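Local coordinates for protein putative Acetyltransferase (Lactobacillus plantarum WCFS1, PDB 3EFA) that probably transfers an acetyl group from acetyl-coenzyme A to an amine acceptor, as other GNAT-family N-acetyltransferases do, at residues A[6-11]-A[97-102]; A[64-67]-A[71-74]; A[118-123]-A[140-145]. One frame throughout, in Å; residues are numbered along the deposited sequence.

Interaction 1. Residues A[6-11]-A[97-102]; sequences IIFSAS and EEWATQ. With FMT (formic acid), chain E.
Phe8 and Trp99 lie against each other as an offset stack, and these two residues make the whole of the contact between strand 6-9 and helix 97-102. The phenyl ring and the five-membered ring of the indole have centroids 4.1 Å apart and planes inclined by 19°. Phe8 CD2 comes to 3.5 Å from Trp99 CD1, which sits over the phenyl face but toward its rim. The two side chains run past each other in opposite directions, and each lays its CB on the partner's ring. Phe8 CB stands over the face of the pyrrole ring, 3.9 Å from its centroid, while Trp99 CB lies over the phenyl face, 16° off the ring normal; both are CH-pi contacts. The indole gets there because Trp99 CG is anti to the backbone N (chi1 -174°), which sends the ring out to Phe8. No hydrogen bond crosses between the segments. Arg103 makes a cation-pi contact with Trp99, and Leu64 of strand 57-66 touches both rings. At the far end of the strand segment, Ile6 N donates to a formic acid, at 3.1 Å from its O2. Packing of edge strand 5-9 against helix 88-102 in this way fits the alpha/beta fold of GNAT acetyltransferases.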
loop_
_atom_site.group_PDB
_atom_site.type_symbol
_atom_site.label_atom_id
_atom_site.label_comp_id
_atom_site.label_asym_id
_atom_site.label_seq_id
_atom_site.Cartn_x
_atom_site.Cartn_y
_atom_site.Cartn_z
ATOM N N ILE A 6 21.443 -14.959 16.247
ATOM C CA ILE A 6 20.795 -14.340 15.086
ATOM C C ILE A 6 21.820 -13.721 14.126
ATOM O O ILE A 6 22.714 -13.001 14.557
ATOM C CB ILE A 6 19.790 -13.244 15.526
ATOM C CG1 ILE A 6 18.617 -13.863 16.301
ATOM C CG2 ILE A 6 19.295 -12.442 14.316
ATOM C CD1 ILE A 6 17.760 -12.828 17.083
ATOM N N ILE A 7 21.671 -13.984 12.828
ATOM C CA ILE A 7 22.622 -13.512 11.819
ATOM C C ILE A 7 21.962 -12.750 10.659
ATOM O O ILE A 7 20.990 -13.220 10.070
ATOM C CB ILE A 7 23.479 -14.701 11.257
ATOM C CG1 ILE A 7 24.343 -15.300 12.372
ATOM C CG2 ILE A 7 24.354 -14.266 10.053
ATOM C CD1 ILE A 7 25.243 -16.417 11.910
ATOM N N PHE A 8 22.501 -11.572 10.350
ATOM C CA PHE A 8 22.052 -10.754 9.219
ATOM C C PHE A 8 23.175 -10.658 8.186
ATOM O O PHE A 8 24.175 -10.001 8.446
ATOM C CB PHE A 8 21.714 -9.315 9.668
ATOM C CG PHE A 8 20.580 -9.213 10.653
ATOM C CD1 PHE A 8 19.256 -9.198 10.219
ATOM C CD2 PHE A 8 20.835 -9.075 12.020
ATOM C CE1 PHE A 8 18.199 -9.088 11.141
ATOM C CE2 PHE A 8 19.792 -8.960 12.947
ATOM C CZ PHE A 8 18.469 -8.971 12.510
ATOM N N SER A 9 23.017 -11.274 7.014
ATOM C CA SER A 9 24.087 -11.230 6.006
ATOM C C SER A 9 23.770 -11.947 4.694
ATOM O O SER A 9 22.807 -12.713 4.606
ATOM C CB SER A 9 25.406 -11.793 6.583
ATOM O OG SER A 9 25.474 -13.208 6.463
ATOM N N ALA A 10 24.620 -11.715 3.691
ATOM C CA ALA A 10 24.477 -12.331 2.368
ATOM C C ALA A 10 25.454 -13.494 2.098
ATOM O O ALA A 10 25.682 -13.848 0.945
ATOM C CB ALA A 10 24.635 -11.266 1.285
ATOM N N SER A 11 26.030 -14.083 3.147
ATOM C CA SER A 11 27.026 -15.145 2.957
ATOM C C SER A 11 26.417 -16.434 2.397
ATOM O O SER A 11 25.241 -16.733 2.621
ATOM C CB SER A 11 27.797 -15.438 4.257
ATOM O OG SER A 11 27.051 -16.245 5.162
ATOM N N GLU A 97 13.791 -5.207 13.142
ATOM C CA GLU A 97 13.408 -3.793 13.279
ATOM C C GLU A 97 14.563 -2.936 13.813
ATOM O O GLU A 97 14.858 -1.869 13.274
ATOM C CB GLU A 97 12.144 -3.622 14.148
ATOM C CG GLU A 97 10.853 -4.098 13.459
ATOM C CD GLU A 97 9.599 -3.993 14.333
ATOM O OE1 GLU A 97 9.630 -3.323 15.387
ATOM O OE2 GLU A 97 8.567 -4.584 13.953
ATOM N N GLU A 98 15.224 -3.413 14.862
ATOM C CA GLU A 98 16.366 -2.710 15.445
ATOM C C GLU A 98 17.553 -2.604 14.451
ATOM O O GLU A 98 18.189 -1.550 14.333
ATOM C CB GLU A 98 16.763 -3.367 16.782
ATOM C CG GLU A 98 18.140 -2.981 17.331
ATOM C CD GLU A 98 18.236 -1.511 17.730
ATOM O OE1 GLU A 98 17.273 -0.984 18.328
ATOM O OE2 GLU A 98 19.281 -0.881 17.451
ATOM N N TRP A 99 17.820 -3.686 13.720
ATOM C CA TRP A 99 18.829 -3.686 12.650
ATOM C C TRP A 99 18.519 -2.616 11.573
ATOM O O TRP A 99 19.411 -1.883 11.143
ATOM C CB TRP A 99 18.925 -5.090 12.042
ATOM C CG TRP A 99 20.019 -5.306 11.004
ATOM C CD1 TRP A 99 21.298 -5.743 11.234
ATOM C CD2 TRP A 99 19.903 -5.141 9.584
ATOM N NE1 TRP A 99 21.991 -5.832 10.046
ATOM C CE2 TRP A 99 21.161 -5.470 9.019
ATOM C CE3 TRP A 99 18.865 -4.728 8.734
ATOM C CZ2 TRP A 99 21.403 -5.407 7.647
ATOM C CZ3 TRP A 99 19.107 -4.666 7.365
ATOM C CH2 TRP A 99 20.363 -5.001 6.835
ATOM N N ALA A 100 17.255 -2.515 11.167
ATOM C CA ALA A 100 16.835 -1.527 10.168
ATOM C C ALA A 100 16.940 -0.060 10.627
ATOM O O ALA A 100 17.410 0.808 9.870
ATOM C CB ALA A 100 15.411 -1.829 9.682
ATOM N N THR A 101 16.493 0.223 11.850
ATOM C CA THR A 101 16.605 1.579 12.394
ATOM C C THR A 101 18.062 2.019 12.481
ATOM O O THR A 101 18.369 3.196 12.293
ATOM C CB THR A 101 15.942 1.735 13.796
ATOM O OG1 THR A 101 16.674 0.985 14.773
ATOM C CG2 THR A 101 14.494 1.277 13.774
ATOM N N GLN A 102 18.956 1.069 12.759
ATOM C CA GLN A 102 20.384 1.366 12.826
ATOM C C GLN A 102 20.915 1.817 11.469
ATOM O O GLN A 102 21.923 2.516 11.385
ATOM C CB GLN A 102 21.175 0.151 13.322
ATOM C CG GLN A 102 21.045 -0.125 14.817
ATOM C CD GLN A 102 21.783 -1.390 15.254
ATOM O OE1 GLN A 102 22.297 -2.149 14.424
ATOM N NE2 GLN A 102 21.832 -1.623 16.562
HETATM C C FMT E . 21.705 -13.209 18.911
HETATM O O1 FMT E . 21.190 -12.575 19.843
HETATM O O2 FMT E . 22.603 -12.787 18.175
#

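Interaction 2. Residues A[64-67]-A[71-74]; sequences LEPQ and VMRF. With FMT (formic acid), chain B.
The side-chain amide of Gln67 lies flat on the guanidinium of Arg73, the two planes only 8° apart, with Gln67 NE2 about 3.8 Å above the centre of the group. Gln67 is bent at chi2 (-73°), which brings the amide over the guanidinium and also lets NE2 donate to Glu65 O, two residues earlier in the same segment, at 3.0 Å. That carbonyl takes a second bond from Arg73 N, and the two donors arrive from opposite faces of its plane. Strands 57-66 and 71-79 form an antiparallel beta hairpin of the GNAT sheet, in which Glu65 and Arg73 are a hydrogen-bonded pair and Glu65 N lies 2.9 Å from Arg73 O. Their side chains cross with the carboxylate and guanidinium planes 63° apart; Glu65 OE1 meets Arg73 CD at 3.4 Å, but the charges stay beyond salt-bridge range. Glu65 pairs instead with Arg63, and Arg73 NE with Glu109, while a formic acid O1 sits at the guanidinium edge, 3.2 Å from Arg73 NH2. On the face that carries Leu64, Pro66, Met72 and Phe74, selenomethionine Met72 curls back so that SE lies 3.6 Å from Pro66 N. Beside it, Leu64 CD2 approaches the edge of the Phe74 ring, 4.2 Å from Phe74 CD1.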
loop_
_atom_site.group_PDB
_atom_site.type_symbol
_atom_site.label_atom_id
_atom_site.label_comp_id
_atom_site.label_asym_id
_atom_site.label_seq_id
_atom_site.Cartn_x
_atom_site.Cartn_y
_atom_site.Cartn_z
ATOM N N LEU A 64 15.405 -9.479 3.817
ATOM C CA LEU A 64 15.457 -8.016 3.888
ATOM C C LEU A 64 15.272 -7.377 2.499
ATOM O O LEU A 64 16.053 -7.641 1.581
ATOM C CB LEU A 64 16.746 -7.559 4.593
ATOM C CG LEU A 64 16.753 -8.101 6.040
ATOM C CD1 LEU A 64 18.090 -8.646 6.489
ATOM C CD2 LEU A 64 16.198 -7.079 7.056
ATOM N N GLU A 65 14.210 -6.573 2.359
ATOM C CA GLU A 65 13.834 -5.936 1.091
ATOM C C GLU A 65 13.656 -4.405 1.228
ATOM O O GLU A 65 12.523 -3.896 1.285
ATOM C CB GLU A 65 12.546 -6.566 0.518
ATOM C CG GLU A 65 12.539 -8.101 0.469
ATOM C CD GLU A 65 11.222 -8.701 -0.051
ATOM O OE1 GLU A 65 10.362 -7.945 -0.570
ATOM O OE2 GLU A 65 11.046 -9.937 0.065
ATOM N N PRO A 66 14.774 -3.663 1.240
ATOM C CA PRO A 66 14.716 -2.186 1.330
ATOM C C PRO A 66 13.886 -1.572 0.196
ATOM O O PRO A 66 14.003 -2.024 -0.950
ATOM C CB PRO A 66 16.168 -1.736 1.143
ATOM C CG PRO A 66 17.007 -2.989 0.947
ATOM C CD PRO A 66 16.107 -4.188 0.874
ATOM N N GLN A 67 13.079 -0.560 0.515
ATOM C CA GLN A 67 12.303 0.178 -0.478
ATOM C C GLN A 67 12.753 1.650 -0.486
ATOM O O GLN A 67 13.618 2.035 0.296
ATOM C CB GLN A 67 10.804 0.081 -0.163
ATOM C CG GLN A 67 10.310 -1.335 0.104
ATOM C CD GLN A 67 10.236 -2.176 -1.164
ATOM O OE1 GLN A 67 9.725 -1.711 -2.190
ATOM N NE2 GLN A 67 10.763 -3.419 -1.104
ATOM N N VAL A 71 11.715 3.182 3.869
ATOM C CA VAL A 71 10.817 2.089 4.226
ATOM C C VAL A 71 11.503 0.731 4.012
ATOM O O VAL A 71 11.998 0.445 2.917
ATOM C CB VAL A 71 9.495 2.154 3.408
ATOM C CG1 VAL A 71 8.609 0.949 3.715
ATOM C CG2 VAL A 71 8.737 3.471 3.691
HETATM N N MSE A 72 11.554 -0.086 5.069
HETATM C CA MSE A 72 12.077 -1.451 4.975
HETATM C C MSE A 72 10.950 -2.464 4.906
HETATM O O MSE A 72 10.094 -2.501 5.785
HETATM C CB MSE A 72 12.968 -1.796 6.167
HETATM C CG MSE A 72 13.357 -3.277 6.210
HETATM SE SE MSE A 72 14.615 -3.857 4.804
HETATM C CE MSE A 72 16.083 -2.649 5.305
ATOM N N ARG A 73 10.944 -3.284 3.862
ATOM C CA ARG A 73 9.986 -4.383 3.798
ATOM C C ARG A 73 10.651 -5.690 4.262
ATOM O O ARG A 73 11.771 -6.014 3.841
ATOM C CB ARG A 73 9.365 -4.514 2.397
ATOM C CG ARG A 73 8.397 -5.698 2.245
ATOM C CD ARG A 73 7.986 -5.896 0.783
ATOM N NE ARG A 73 7.380 -4.684 0.262
ATOM C CZ ARG A 73 7.074 -4.459 -1.013
ATOM N NH1 ARG A 73 7.332 -5.373 -1.939
ATOM N NH2 ARG A 73 6.517 -3.301 -1.357
ATOM N N PHE A 74 9.978 -6.403 5.164
ATOM C CA PHE A 74 10.423 -7.722 5.613
ATOM C C PHE A 74 9.607 -8.809 4.894
ATOM O O PHE A 74 8.384 -8.860 5.048
ATOM C CB PHE A 74 10.223 -7.873 7.122
ATOM C CG PHE A 74 10.814 -6.752 7.946
ATOM C CD1 PHE A 74 12.191 -6.689 8.187
ATOM C CD2 PHE A 74 9.987 -5.775 8.510
ATOM C CE1 PHE A 74 12.739 -5.666 8.965
ATOM C CE2 PHE A 74 10.521 -4.742 9.288
ATOM C CZ PHE A 74 11.898 -4.685 9.519
HETATM C C FMT B . 5.393 -4.050 -5.002
HETATM O O1 FMT B . 6.319 -3.387 -4.544
HETATM O O2 FMT B . 4.662 -4.749 -4.303
#

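Interaction 3. Residues A[118-123]-A[140-145]; sequences RFYELC and VIMHKQ. With FMT (formic acid), chain D.
Cys123 O accepts a hydrogen bond from Lys144 NZ at 2.9 Å, with the ammonium nearly in line with the carbonyl bond (C=O...N angle 173°). The lysine spans the gap by being fully stretched: CG is anti to the backbone N (chi1 172°) and every later torsion is likewise anti. Its last methylenes run up to the same oxygen, with Lys144 CE 3.4 Å from Cys123 O. NZ has a second partner in Glu97 OE1, so the charge is held between a carboxylate and the carbonyl that follows helix 117-122. Deeper in the interface the contact is apolar. Selenomethionine Met142 places its SE 3.8 Å from Tyr120 CB, and the bend at chi3 (69°) turns its methyl toward the next residue along the helix, where Met142 CE meets Glu121 CG at 3.8 Å. Met142 and Glu121 cross at about a right angle, and the Glu121 carboxylate is engaged by Gln117. SE also makes an oblique Met-aromatic contact with the Tyr120 ring, 5.4 Å from its centroid. At the end of the strand a formic acid receives a bond from Gln145 N. Helix 117-122 thus packs on strand 139-145, and Tyr120 also touches Ile110 of strand 107-113 and Leu93 of helix 88-102, while strands 107-113 and 126-129 flank strand 139-145 in the sheet.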
loop_
_atom_site.group_PDB
_atom_site.type_symbol
_atom_site.label_atom_id
_atom_site.label_comp_id
_atom_site.label_asym_id
_atom_site.label_seq_id
_atom_site.Cartn_x
_atom_site.Cartn_y
_atom_site.Cartn_z
ATOM N N ARG A 118 -3.892 -10.169 12.883
ATOM C CA ARG A 118 -3.871 -9.922 14.328
ATOM C C ARG A 118 -2.482 -10.031 14.925
ATOM O O ARG A 118 -2.087 -9.213 15.761
ATOM C CB ARG A 118 -4.809 -10.871 15.074
ATOM C CG ARG A 118 -4.793 -10.650 16.592
ATOM C CD ARG A 118 -5.685 -11.648 17.332
ATOM N NE ARG A 118 -5.864 -11.359 18.762
ATOM C CZ ARG A 118 -5.915 -10.144 19.312
ATOM N NH1 ARG A 118 -5.807 -9.049 18.566
ATOM N NH2 ARG A 118 -6.086 -10.021 20.625
ATOM N N PHE A 119 -1.758 -11.064 14.507
ATOM C CA PHE A 119 -0.366 -11.251 14.897
ATOM C C PHE A 119 0.432 -9.956 14.683
ATOM O O PHE A 119 1.071 -9.455 15.613
ATOM C CB PHE A 119 0.234 -12.417 14.102
ATOM C CG PHE A 119 1.708 -12.628 14.325
ATOM C CD1 PHE A 119 2.170 -13.310 15.447
ATOM C CD2 PHE A 119 2.634 -12.167 13.399
ATOM C CE1 PHE A 119 3.540 -13.518 15.648
ATOM C CE2 PHE A 119 3.993 -12.370 13.592
ATOM C CZ PHE A 119 4.450 -13.047 14.720
ATOM N N TYR A 120 0.373 -9.397 13.473
ATOM C CA TYR A 120 1.141 -8.185 13.179
ATOM C C TYR A 120 0.625 -6.951 13.928
ATOM O O TYR A 120 1.409 -6.061 14.268
ATOM C CB TYR A 120 1.282 -7.946 11.659
ATOM C CG TYR A 120 2.226 -8.951 11.016
ATOM C CD1 TYR A 120 3.589 -8.950 11.323
ATOM C CD2 TYR A 120 1.758 -9.917 10.129
ATOM C CE1 TYR A 120 4.455 -9.878 10.763
ATOM C CE2 TYR A 120 2.619 -10.849 9.559
ATOM C CZ TYR A 120 3.970 -10.824 9.881
ATOM O OH TYR A 120 4.838 -11.747 9.319
ATOM N N GLU A 121 -0.680 -6.908 14.194
ATOM C CA GLU A 121 -1.248 -5.836 15.017
ATOM C C GLU A 121 -0.677 -5.857 16.452
ATOM O O GLU A 121 -0.353 -4.806 17.009
ATOM C CB GLU A 121 -2.783 -5.879 15.008
ATOM C CG GLU A 121 -3.375 -5.499 13.642
ATOM C CD GLU A 121 -4.897 -5.562 13.572
ATOM O OE1 GLU A 121 -5.525 -6.275 14.386
ATOM O OE2 GLU A 121 -5.467 -4.901 12.677
ATOM N N LEU A 122 -0.532 -7.046 17.039
ATOM C CA LEU A 122 0.106 -7.153 18.351
ATOM C C LEU A 122 1.542 -6.630 18.330
ATOM O O LEU A 122 2.033 -6.117 19.341
ATOM C CB LEU A 122 0.095 -8.592 18.872
ATOM C CG LEU A 122 -1.207 -9.084 19.503
ATOM C CD1 LEU A 122 -1.042 -10.509 19.948
ATOM C CD2 LEU A 122 -1.639 -8.198 20.680
ATOM N N CYS A 123 2.208 -6.757 17.183
ATOM C CA CYS A 123 3.570 -6.243 17.045
ATOM C C CYS A 123 3.598 -4.759 16.684
ATOM O O CYS A 123 4.675 -4.179 16.534
ATOM C CB CYS A 123 4.381 -7.054 16.022
ATOM S SG CYS A 123 4.617 -8.805 16.440
ATOM N N VAL A 140 -2.920 -8.338 2.853
ATOM C CA VAL A 140 -3.127 -6.985 3.360
ATOM C C VAL A 140 -1.805 -6.245 3.462
ATOM O O VAL A 140 -0.788 -6.824 3.833
ATOM C CB VAL A 140 -3.826 -6.962 4.740
ATOM C CG1 VAL A 140 -5.347 -7.095 4.583
ATOM C CG2 VAL A 140 -3.249 -8.044 5.673
ATOM N N ILE A 141 -1.825 -4.960 3.125
ATOM C CA ILE A 141 -0.636 -4.119 3.208
ATOM C C ILE A 141 -0.590 -3.447 4.580
ATOM O O ILE A 141 -1.541 -2.765 4.968
ATOM C CB ILE A 141 -0.644 -3.052 2.081
ATOM C CG1 ILE A 141 -1.021 -3.695 0.741
ATOM C CG2 ILE A 141 0.703 -2.333 1.979
ATOM C CD1 ILE A 141 -0.025 -4.709 0.238
HETATM N N MSE A 142 0.507 -3.641 5.312
HETATM C CA MSE A 142 0.624 -3.142 6.688
HETATM C C MSE A 142 1.875 -2.285 6.923
HETATM O O MSE A 142 2.938 -2.554 6.371
HETATM C CB MSE A 142 0.571 -4.308 7.700
HETATM C CG MSE A 142 -0.612 -5.270 7.485
HETATM SE SE MSE A 142 -0.907 -6.643 8.881
HETATM C CE MSE A 142 -1.504 -5.438 10.310
ATOM N N HIS A 143 1.745 -1.254 7.754
ATOM C CA HIS A 143 2.891 -0.414 8.094
ATOM C C HIS A 143 3.037 -0.196 9.604
ATOM O O HIS A 143 2.097 -0.388 10.375
ATOM C CB HIS A 143 2.836 0.928 7.336
ATOM C CG HIS A 143 3.057 0.790 5.859
ATOM N ND1 HIS A 143 2.022 0.774 4.947
ATOM C CD2 HIS A 143 4.192 0.611 5.139
ATOM C CE1 HIS A 143 2.511 0.610 3.730
ATOM N NE2 HIS A 143 3.825 0.504 3.820
ATOM N N LYS A 144 4.239 0.185 10.014
ATOM C CA LYS A 144 4.532 0.487 11.406
ATOM C C LYS A 144 5.627 1.542 11.462
ATOM O O LYS A 144 6.610 1.464 10.728
ATOM C CB LYS A 144 5.008 -0.778 12.136
ATOM C CG LYS A 144 5.524 -0.508 13.548
ATOM C CD LYS A 144 6.000 -1.768 14.259
ATOM C CE LYS A 144 6.486 -1.424 15.665
ATOM N NZ LYS A 144 7.052 -2.595 16.402
ATOM N N GLN A 145 5.466 2.532 12.332
ATOM C CA GLN A 145 6.556 3.471 12.588
ATOM C C GLN A 145 7.604 2.815 13.484
ATOM O O GLN A 145 7.273 2.239 14.519
ATOM C CB GLN A 145 6.035 4.753 13.241
ATOM C CG GLN A 145 7.119 5.805 13.479
ATOM C CD GLN A 145 6.566 7.230 13.564
ATOM O OE1 GLN A 145 5.393 7.479 13.263
ATOM N NE2 GLN A 145 7.417 8.171 13.966
HETATM C C FMT D . 2.036 2.075 13.663
HETATM O O1 FMT D . 2.798 3.045 13.610
HETATM O O2 FMT D . 1.165 1.808 12.828
#

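How the interactions relate
All three contacts reach the same mixed sheet, and helix 88-102 connects them. Interactions 1 and 2 have centres about 11 Å apart and touch directly: Trp99 CZ3 lies 3.8 Å from Leu64 CD2, and Phe8 CD1 is 3.9 Å from Leu64 CD1. Along the chain, hairpin 64-67/71-74 is nested inside the loop closed by interaction 1. Interaction 3, centred about 20 Å from interaction 1, still meets it through the salt bridge Glu97 OE1 to Lys144 NZ, 2.9 Å. Interactions 2 and 3 do not touch, their nearest atoms being about 5 Å apart. The formic acids probably come from the crystallisation liquor, so none is taken here to mark a substrate or cofactor site.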